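Local coordinates for protein glucanase (Clostridium thermocellum, PDB 5GXX) that probably hydrolyses internal beta-1,4-glucosidic bonds of cellulose as a family 9 endoglucanase of the clostridial cellulosome, at residues I15-Y18 / E19-A23; P587-G591 / A592-F596. The protein carries 1 engineered substitution. One frame throughout, in Å; residues are numbered along the deposited sequence.

Contact 1 of 2, residues I15-Y18 / E19-A23; sequences IYFY and ECQQA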
loop_
_atom_site.group_PDB
_atom_site.type_symbol
_atom_site.label_atom_id
_atom_site.label_comp_id
_atom_site.label_asym_id
_atom_site.label_seq_id
_atom_site.Cartn_x
_atom_site.Cartn_y
_atom_site.Cartn_z
ATOM N N ILE A 15 39.298 -25.841 0.673
ATOM C CA ILE A 15 40.046 -24.587 0.731
ATOM C C ILE A 15 39.369 -23.470 -0.053
ATOM O O ILE A 15 39.292 -22.326 0.422
ATOM C CB ILE A 15 41.485 -24.799 0.214
ATOM C CG1 ILE A 15 42.215 -25.790 1.124
ATOM C CG2 ILE A 15 42.258 -23.464 0.165
ATOM C CD1 ILE A 15 43.470 -26.373 0.460
ATOM N N TYR A 16 38.912 -23.827 -1.253
ATOM C CA TYR A 16 38.218 -22.906 -2.162
ATOM C C TYR A 16 37.013 -22.292 -1.473
ATOM O O TYR A 16 36.689 -21.132 -1.730
ATOM C CB TYR A 16 37.813 -23.655 -3.444
ATOM C CG TYR A 16 36.933 -22.902 -4.418
ATOM C CD1 TYR A 16 35.531 -22.959 -4.329
ATOM C CD2 TYR A 16 37.492 -22.147 -5.449
ATOM C CE1 TYR A 16 34.724 -22.312 -5.240
ATOM C CE2 TYR A 16 36.686 -21.507 -6.407
ATOM C CZ TYR A 16 35.311 -21.596 -6.279
ATOM O OH TYR A 16 34.490 -20.969 -7.173
ATOM N N PHE A 17 36.348 -23.061 -0.606
ATOM C CA PHE A 17 35.275 -22.488 0.209
ATOM C C PHE A 17 35.648 -21.131 0.812
ATOM O O PHE A 17 34.841 -20.195 0.742
ATOM C CB PHE A 17 34.821 -23.490 1.284
ATOM C CG PHE A 17 33.909 -22.884 2.322
ATOM C CD1 PHE A 17 32.572 -22.616 2.054
ATOM C CD2 PHE A 17 34.405 -22.582 3.577
ATOM C CE1 PHE A 17 31.725 -22.060 3.017
ATOM C CE2 PHE A 17 33.560 -22.062 4.584
ATOM C CZ PHE A 17 32.223 -21.775 4.299
ATOM N N TYR A 18 36.845 -21.022 1.394
ATOM C CA TYR A 18 37.219 -19.755 2.028
ATOM C C TYR A 18 37.264 -18.590 1.043
ATOM O O TYR A 18 36.967 -17.450 1.418
ATOM C CB TYR A 18 38.520 -19.889 2.812
ATOM C CG TYR A 18 38.319 -20.764 4.025
ATOM C CD1 TYR A 18 37.779 -20.237 5.198
ATOM C CD2 TYR A 18 38.604 -22.131 3.980
ATOM C CE1 TYR A 18 37.531 -21.046 6.295
ATOM C CE2 TYR A 18 38.378 -22.947 5.080
ATOM C CZ TYR A 18 37.839 -22.395 6.229
ATOM O OH TYR A 18 37.636 -23.170 7.347
ATOM N N GLU A 19 37.591 -18.840 -0.225
ATOM C CA GLU A 19 37.535 -17.758 -1.219
ATOM C C GLU A 19 36.106 -17.284 -1.491
ATOM O O GLU A 19 35.862 -16.122 -1.830
ATOM C CB GLU A 19 38.209 -18.193 -2.519
ATOM C CG GLU A 19 39.708 -18.318 -2.302
ATOM C CD GLU A 19 40.478 -18.898 -3.484
ATOM O OE1 GLU A 19 40.155 -18.616 -4.645
ATOM O OE2 GLU A 19 41.429 -19.647 -3.209
ATOM N N CYS A 20 35.139 -18.187 -1.355
ATOM C CA CYS A 20 33.728 -17.807 -1.446
ATOM C C CYS A 20 33.301 -16.889 -0.289
ATOM O O CYS A 20 32.307 -16.167 -0.402
ATOM C CB CYS A 20 32.866 -19.064 -1.417
ATOM S SG CYS A 20 33.123 -20.148 -2.820
ATOM N N GLN A 21 34.056 -16.927 0.807
ATOM C CA GLN A 21 33.715 -16.190 2.024
ATOM C C GLN A 21 34.401 -14.835 2.114
ATOM O O GLN A 21 34.179 -14.088 3.074
ATOM C CB GLN A 21 34.102 -16.999 3.264
ATOM C CG GLN A 21 33.408 -18.352 3.378
ATOM C CD GLN A 21 31.910 -18.220 3.515
ATOM O OE1 GLN A 21 31.187 -18.309 2.535
ATOM N NE2 GLN A 21 31.445 -17.933 4.729
ATOM N N GLN A 22 35.252 -14.521 1.144
ATOM C CA GLN A 22 36.064 -13.314 1.260
ATOM C C GLN A 22 35.276 -12.015 1.155
ATOM O O GLN A 22 34.461 -11.838 0.246
ATOM C CB GLN A 22 37.208 -13.317 0.247
ATOM C CG GLN A 22 38.272 -14.344 0.581
ATOM C CD GLN A 22 39.353 -14.420 -0.486
ATOM O OE1 GLN A 22 39.163 -13.973 -1.624
ATOM N NE2 GLN A 22 40.481 -15.049 -0.131
ATOM N N ALA A 23 35.531 -11.126 2.110
ATOM C CA ALA A 23 34.981 -9.780 2.038
ATOM C C ALA A 23 35.922 -8.895 1.229
ATOM O O ALA A 23 37.101 -9.218 1.050
ATOM C CB ALA A 23 34.758 -9.237 3.439
#
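The Phe17 ring carries the Gln21 side chain on one face, where CG stands 3.7 Å above the ring plane and off toward the rim. The amide continues the stack, its plane only 12° from that of the ring, with Phe17 CZ 3.7 Å from Gln21 CD. Phe17 CD2 in turn lies over the centre of one face of the Tyr18 ring, and Ile15 O sits in plane at the edge of that ring. In Gln21, CB-CG leads back toward Phe17, and the bend at chi2 (-63°) then turns the amide away from the helix axis, against the ring. His363 bonds to its OE1 and Ala51 O to its NE2, which fixes the rotation of the amide; the near-parallel planes are consistent with this. All this falls on helix 7-20 and the residues that follow it, in the family 9 catalytic module, which has an (alpha/alpha)6-barrel fold in this family. Bonds of i to i-3 spacing mix here with i to i-4 ones: Gln21 N donates to Tyr18 O at 3.0 Å, while Cys20 N makes a weak bond to Tyr16 O at 3.3 Å. Beside the Tyr16 ring, Cys20 SG makes an oblique sulfur-aromatic contact, lying 3.6 Å from Tyr16 CE1. The buried Glu19 OE2 forms a salt bridge with Arg31 and accepts a hydrogen bond from Asn91, and Tyr18 OH bonds to Cys412 O on helix 412-429.

Contact 2 of 2, residues P587-G591 / A592-F596; sequences PVFDG and ATKIF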
loop_
_atom_site.group_PDB
_atom_site.type_symbol
_atom_site.label_atom_id
_atom_site.label_comp_id
_atom_site.label_asym_id
_atom_site.label_seq_id
_atom_site.Cartn_x
_atom_site.Cartn_y
_atom_site.Cartn_z
ATOM N N PRO A 587 16.291 -3.572 -25.802
ATOM C CA PRO A 587 17.646 -3.820 -25.304
ATOM C C PRO A 587 18.053 -2.882 -24.174
ATOM O O PRO A 587 17.629 -1.726 -24.120
ATOM C CB PRO A 587 18.516 -3.613 -26.548
ATOM C CG PRO A 587 17.728 -2.655 -27.397
ATOM C CD PRO A 587 16.304 -3.093 -27.196
ATOM N N VAL A 588 18.873 -3.417 -23.273
ATOM C CA VAL A 588 19.381 -2.692 -22.117
ATOM C C VAL A 588 20.831 -2.316 -22.375
ATOM O O VAL A 588 21.586 -3.113 -22.954
ATOM C CB VAL A 588 19.291 -3.582 -20.869
ATOM C CG1 VAL A 588 19.872 -2.864 -19.651
ATOM C CG2 VAL A 588 17.839 -4.031 -20.615
ATOM N N PHE A 589 21.188 -1.115 -21.926
ATOM C CA PHE A 589 22.519 -0.512 -22.076
ATOM C C PHE A 589 23.100 -0.055 -20.731
ATOM O O PHE A 589 22.388 0.437 -19.849
ATOM C CB PHE A 589 22.463 0.682 -23.050
ATOM C CG PHE A 589 21.953 0.333 -24.419
ATOM C CD1 PHE A 589 20.590 0.223 -24.674
ATOM C CD2 PHE A 589 22.852 0.145 -25.463
ATOM C CE1 PHE A 589 20.134 -0.113 -25.943
ATOM C CE2 PHE A 589 22.402 -0.175 -26.736
ATOM C CZ PHE A 589 21.047 -0.303 -26.980
ATOM N N ASP A 590 24.408 -0.259 -20.578
ATOM C CA ASP A 590 25.194 0.339 -19.515
ATOM C C ASP A 590 26.017 1.389 -20.238
ATOM O O ASP A 590 26.889 1.032 -21.035
ATOM C CB ASP A 590 26.111 -0.743 -18.934
ATOM C CG ASP A 590 27.052 -0.219 -17.857
ATOM O OD1 ASP A 590 27.154 1.008 -17.638
ATOM O OD2 ASP A 590 27.698 -1.067 -17.200
ATOM N N GLY A 591 25.715 2.662 -20.001
ATOM C CA GLY A 591 26.242 3.742 -20.835
ATOM C C GLY A 591 25.881 3.458 -22.285
ATOM O O GLY A 591 24.719 3.171 -22.591
ATOM N N ALA A 592 26.866 3.538 -23.181
ATOM C CA ALA A 592 26.663 3.202 -24.592
ATOM C C ALA A 592 26.871 1.724 -24.967
ATOM O O ALA A 592 26.809 1.369 -26.146
ATOM C CB ALA A 592 27.554 4.096 -25.447
ATOM N N THR A 593 27.131 0.859 -23.986
ATOM C CA THR A 593 27.378 -0.550 -24.229
ATOM C C THR A 593 26.103 -1.371 -24.056
ATOM O O THR A 593 25.533 -1.378 -22.969
ATOM C CB THR A 593 28.446 -1.074 -23.229
ATOM O OG1 THR A 593 29.648 -0.312 -23.390
ATOM C CG2 THR A 593 28.755 -2.539 -23.483
ATOM N N LYS A 594 25.675 -2.084 -25.094
ATOM C CA LYS A 594 24.527 -2.979 -24.964
ATOM C C LYS A 594 24.904 -4.192 -24.130
ATOM O O LYS A 594 25.914 -4.854 -24.394
ATOM C CB LYS A 594 23.966 -3.387 -26.335
ATOM C CG LYS A 594 22.741 -4.301 -26.275
ATOM C CD LYS A 594 22.169 -4.590 -27.671
ATOM C CE LYS A 594 23.118 -5.431 -28.538
ATOM N NZ LYS A 594 23.366 -6.730 -27.866
ATOM N N ILE A 595 24.101 -4.440 -23.102
ATOM C CA ILE A 595 24.312 -5.570 -22.194
ATOM C C ILE A 595 23.257 -6.678 -22.280
ATOM O O ILE A 595 23.472 -7.774 -21.768
ATOM C CB ILE A 595 24.576 -5.113 -20.740
ATOM C CG1 ILE A 595 23.342 -4.466 -20.104
ATOM C CG2 ILE A 595 25.762 -4.157 -20.693
ATOM C CD1 ILE A 595 23.514 -4.233 -18.601
ATOM N N PHE A 596 22.128 -6.420 -22.944
ATOM C CA PHE A 596 21.131 -7.458 -23.198
ATOM C C PHE A 596 20.276 -7.130 -24.420
ATOM O O PHE A 596 19.930 -5.976 -24.637
ATOM C CB PHE A 596 20.232 -7.658 -21.973
ATOM C CG PHE A 596 19.259 -8.789 -22.130
ATOM C CD1 PHE A 596 19.682 -10.102 -21.980
ATOM C CD2 PHE A 596 17.948 -8.551 -22.513
ATOM C CE1 PHE A 596 18.793 -11.159 -22.157
ATOM C CE2 PHE A 596 17.051 -9.595 -22.688
ATOM C CZ PHE A 596 17.475 -10.905 -22.515
HETATM O O HOH W 1 29.736 1.877 -21.763
#
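Phe589 and Lys594 lie across one another on one side of the hairpin: the aliphatic part of the lysine runs obliquely past the ring, with CG over one face and CB 3.6 Å from Phe589 CE2. At the edge of the same ring, near its plane, lies Ala592 O, and Lys531 makes a cation-pi contact with the Phe589 ring. Beyond CG the lysine passes Pro587, CD lying 3.9 Å from Pro587 CB, then bends at its last two torsions to bring NZ to Gly597 O. Val588, Asp590, Thr593 and Phe596 point to the other face. There Val588 meets Ile595 obliquely, CG1 to CG1 at 3.8 Å; Ile595 carries CG1 between its backbone N and carbonyl carbon (chi1 67°), which directs that branch at the valine, while its CG2 rests against Asp590 CB. Val588 O takes a bond of 2.8 Å from Ile595 N and a weaker one from Phe596 N. At the far end Asp590 N gives to Thr593 O at 2.9 Å and Thr593 N returns to Asp590 O, where a water bridges to Thr593 OG1. Gly591, with its positive phi of 55°, takes the first corner of the turn. Strand 481-488 flanks strand 588-590, leaving 593-596 outermost in the sheet within this chain. Together these define a two-residue beta hairpin with a type II' turn, interrupted by a classic bulge in which Ile595 and Phe596 both face Val588.

In the fold
The two contacts are both local, but they belong to different modules, with centres about 31 Å apart and nearest atoms about 22 Å apart, and share no element. Contact 1 is wholly buried close to the centre of the folded chain, along helix 7-20; its polar side chains have their strongest partners in other parts of the catalytic module. Contact 2 lies toward the surface, in an antiparallel hairpin at the margin of a sheet, where paired backbone bonds do most of the joining and a water takes part at the turn. An aromatic ring meets an aliphatic chain in each, but a glutamine amide stacks in contact 1 and a lysine stem crosses in contact 2.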